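Local coordinates for freshwater cyanophage protein (Microcystis phage Mic1, PDB 6L2W) that is of unknown function but adopts a novel fold and is probably a structural component of the phage, found as a two-chain assembly, at residues D72-Y77 and H84-S89. Sequence-based numbering, arbitrary orientation.
Sequences DFRYWY and HLELKS
Residues 75-77 run antiparallel to strand 84-89, their axes 4.6 Å apart, with Trp-76 and Leu-85 exchanging both backbone hydrogen bonds and Leu-87 N reaching Arg-74 O at 3.0 Å. Beyond that bond a side chain takes over the pairing: Arg-74 NH1 donates to Leu-87 O at 2.8 Å, nearly straight and in the guanidinium plane, although it meets the carbonyl from above its plane. CG of Arg-74 sits between the backbone N and the carbonyl carbon (chi1 59°), and the chain then extends alongside Glu-86. The same NH1 forms a salt bridge to Glu-86 OE2 at 2.8 Å, on the anti lone pair and more bent (137°), so NH1 has two acceptors. Arg-74 NE makes a salt bridge to Asp-40 of the second subunit, which holds the guanidinium from both ends and shares its charge between the two acids. On the face of Tyr-75 and Glu-86 the tyrosine ring lies beside the glutamate, Tyr-75 CE2 touching Glu-86 CG at 3.7 Å; Arg-74 CG lies over one face of that ring, whose CZ lies over a face of the guanidinium. The two strands form a beta hairpin at one margin of the antiparallel sheet; strand 2-12 pairs with the other edge of 83-89, and helix 96-115 packs on Trp-76 and Leu-87. There the indole turns its edge to Leu-87, CZ3 meeting Leu-87 CB at 3.8 Å, while NE1 bonds to Asn-103 of the helix. Trp-76 CE3 also touches Leu-85 CD2 at 4.0 Å. Back on the tyrosine face, at the non-hydrogen-bonded pair Tyr-77 and His-84, the rings form an offset stack, centroids 4.7 Å apart and planes 17° from parallel. His-84 CB sits over the Tyr-77 ring as a CH-pi contact, and ND1 hydrogen-bonds to His-9 NE2 on strand 2-12.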
loop_
_atom_site.group_PDB
_atom_site.type_symbol
_atom_site.label_atom_id
_atom_site.label_comp_id
_atom_site.label_asym_id
_atom_site.label_seq_id
_atom_site.Cartn_x
_atom_site.Cartn_y
_atom_site.Cartn_z
ATOM N N ASP B 72 6.715 -6.130 -13.311
ATOM C CA ASP B 72 6.731 -6.777 -11.978
ATOM C C ASP B 72 6.023 -5.956 -10.904
ATOM O O ASP B 72 6.490 -6.010 -9.784
ATOM C CB ASP B 72 8.159 -7.110 -11.550
ATOM C CG ASP B 72 9.055 -5.914 -11.285
ATOM O OD1 ASP B 72 8.620 -4.791 -11.517
ATOM O OD2 ASP B 72 10.187 -6.131 -10.857
ATOM N N PHE B 73 4.976 -5.223 -11.220
ATOM C CA PHE B 73 4.210 -4.512 -10.170
ATOM C C PHE B 73 3.318 -5.576 -9.540
ATOM O O PHE B 73 2.514 -6.132 -10.253
ATOM C CB PHE B 73 3.474 -3.310 -10.757
ATOM C CG PHE B 73 2.789 -2.414 -9.763
ATOM C CD1 PHE B 73 3.501 -1.490 -9.029
ATOM C CD2 PHE B 73 1.424 -2.470 -9.586
ATOM C CE1 PHE B 73 2.868 -0.653 -8.131
ATOM C CE2 PHE B 73 0.793 -1.635 -8.684
ATOM C CZ PHE B 73 1.514 -0.731 -7.955
ATOM N N ARG B 74 3.490 -5.836 -8.264
ATOM C CA ARG B 74 2.815 -6.958 -7.577
ATOM C C ARG B 74 1.705 -6.485 -6.648
ATOM O O ARG B 74 1.508 -7.110 -5.626
ATOM C CB ARG B 74 3.868 -7.735 -6.791
ATOM C CG ARG B 74 4.606 -6.903 -5.758
ATOM C CD ARG B 74 5.758 -7.688 -5.195
ATOM N NE ARG B 74 6.465 -6.988 -4.152
ATOM C CZ ARG B 74 6.142 -7.036 -2.882
ATOM N NH1 ARG B 74 5.262 -7.908 -2.449
ATOM N NH2 ARG B 74 6.697 -6.206 -2.033
ATOM N N TYR B 75 0.995 -5.460 -7.025
ATOM C CA TYR B 75 -0.088 -4.943 -6.213
ATOM C C TYR B 75 -1.325 -4.728 -7.080
ATOM O O TYR B 75 -1.230 -4.273 -8.200
ATOM C CB TYR B 75 0.295 -3.609 -5.561
ATOM C CG TYR B 75 1.609 -3.628 -4.823
ATOM C CD1 TYR B 75 2.799 -3.354 -5.466
ATOM C CD2 TYR B 75 1.669 -3.976 -3.492
ATOM C CE1 TYR B 75 4.012 -3.377 -4.792
ATOM C CE2 TYR B 75 2.870 -4.002 -2.802
ATOM C CZ TYR B 75 4.050 -3.694 -3.448
ATOM O OH TYR B 75 5.241 -3.742 -2.767
ATOM N N TRP B 76 -2.469 -5.021 -6.488
ATOM C CA TRP B 76 -3.760 -4.807 -7.106
ATOM C C TRP B 76 -4.673 -4.093 -6.113
ATOM O O TRP B 76 -4.943 -4.625 -5.054
ATOM C CB TRP B 76 -4.386 -6.142 -7.527
ATOM C CG TRP B 76 -3.592 -6.893 -8.549
ATOM C CD1 TRP B 76 -3.802 -6.942 -9.900
ATOM C CD2 TRP B 76 -2.432 -7.701 -8.301
ATOM N NE1 TRP B 76 -2.849 -7.721 -10.510
ATOM C CE2 TRP B 76 -2.004 -8.213 -9.555
ATOM C CE3 TRP B 76 -1.712 -8.034 -7.150
ATOM C CZ2 TRP B 76 -0.907 -9.058 -9.685
ATOM C CZ3 TRP B 76 -0.617 -8.863 -7.284
ATOM C CH2 TRP B 76 -0.214 -9.356 -8.533
ATOM N N TYR B 77 -5.211 -2.958 -6.529
ATOM C CA TYR B 77 -6.054 -2.128 -5.706
ATOM C C TYR B 77 -7.528 -2.262 -6.104
ATOM O O TYR B 77 -7.859 -2.501 -7.262
ATOM C CB TYR B 77 -5.579 -0.677 -5.804
ATOM C CG TYR B 77 -4.385 -0.398 -4.929
ATOM C CD1 TYR B 77 -3.093 -0.566 -5.398
ATOM C CD2 TYR B 77 -4.553 -0.022 -3.611
ATOM C CE1 TYR B 77 -1.994 -0.332 -4.587
ATOM C CE2 TYR B 77 -3.462 0.231 -2.792
ATOM C CZ TYR B 77 -2.180 0.059 -3.277
ATOM O OH TYR B 77 -1.120 0.306 -2.452
ATOM N N HIS B 84 -6.354 -3.803 -0.940
ATOM C CA HIS B 84 -5.480 -4.191 -2.016
ATOM C C HIS B 84 -4.898 -5.569 -1.745
ATOM O O HIS B 84 -4.890 -6.041 -0.604
ATOM C CB HIS B 84 -4.409 -3.126 -2.263
ATOM C CG HIS B 84 -3.236 -3.216 -1.358
ATOM N ND1 HIS B 84 -3.278 -2.732 -0.085
ATOM C CD2 HIS B 84 -1.988 -3.706 -1.550
ATOM C CE1 HIS B 84 -2.084 -2.897 0.478
ATOM N NE2 HIS B 84 -1.277 -3.502 -0.397
ATOM N N LEU B 85 -4.454 -6.193 -2.832
ATOM C CA LEU B 85 -3.800 -7.486 -2.795
ATOM C C LEU B 85 -2.306 -7.311 -3.093
ATOM O O LEU B 85 -1.897 -6.447 -3.870
ATOM C CB LEU B 85 -4.462 -8.396 -3.833
ATOM C CG LEU B 85 -3.912 -9.816 -3.894
ATOM C CD1 LEU B 85 -4.421 -10.632 -2.710
ATOM C CD2 LEU B 85 -4.278 -10.480 -5.206
ATOM N N GLU B 86 -1.501 -8.182 -2.516
ATOM C CA GLU B 86 -0.064 -8.112 -2.678
ATOM C C GLU B 86 0.470 -9.510 -2.953
ATOM O O GLU B 86 0.136 -10.431 -2.262
ATOM C CB GLU B 86 0.598 -7.556 -1.409
ATOM C CG GLU B 86 2.112 -7.355 -1.523
ATOM C CD GLU B 86 2.795 -6.811 -0.263
ATOM O OE1 GLU B 86 2.072 -6.402 0.699
ATOM O OE2 GLU B 86 4.047 -6.839 -0.221
ATOM N N LEU B 87 1.290 -9.655 -3.964
ATOM C CA LEU B 87 1.917 -10.949 -4.200
ATOM C C LEU B 87 3.392 -10.851 -3.785
ATOM O O LEU B 87 4.015 -9.844 -4.120
ATOM C CB LEU B 87 1.778 -11.274 -5.690
ATOM C CG LEU B 87 2.679 -12.374 -6.220
ATOM C CD1 LEU B 87 2.125 -13.743 -5.881
ATOM C CD2 LEU B 87 2.845 -12.232 -7.712
ATOM N N LYS B 88 3.934 -11.870 -3.092
ATOM C CA LYS B 88 5.403 -11.955 -2.834
ATOM C C LYS B 88 5.925 -13.387 -3.038
ATOM O O LYS B 88 5.148 -14.350 -3.040
ATOM C CB LYS B 88 5.755 -11.406 -1.447
ATOM C CG LYS B 88 5.589 -12.334 -0.257
ATOM C CD LYS B 88 6.412 -11.864 0.940
ATOM C CE LYS B 88 5.787 -12.155 2.286
ATOM N NZ LYS B 88 6.297 -13.396 2.911
ATOM N N SER B 89 7.213 -13.434 -3.283
ATOM C CA SER B 89 8.025 -14.661 -3.442
ATOM C C SER B 89 9.054 -14.601 -2.316
ATOM O O SER B 89 9.690 -13.546 -2.181
ATOM C CB SER B 89 8.680 -14.668 -4.797
ATOM O OG SER B 89 9.792 -15.538 -4.849
#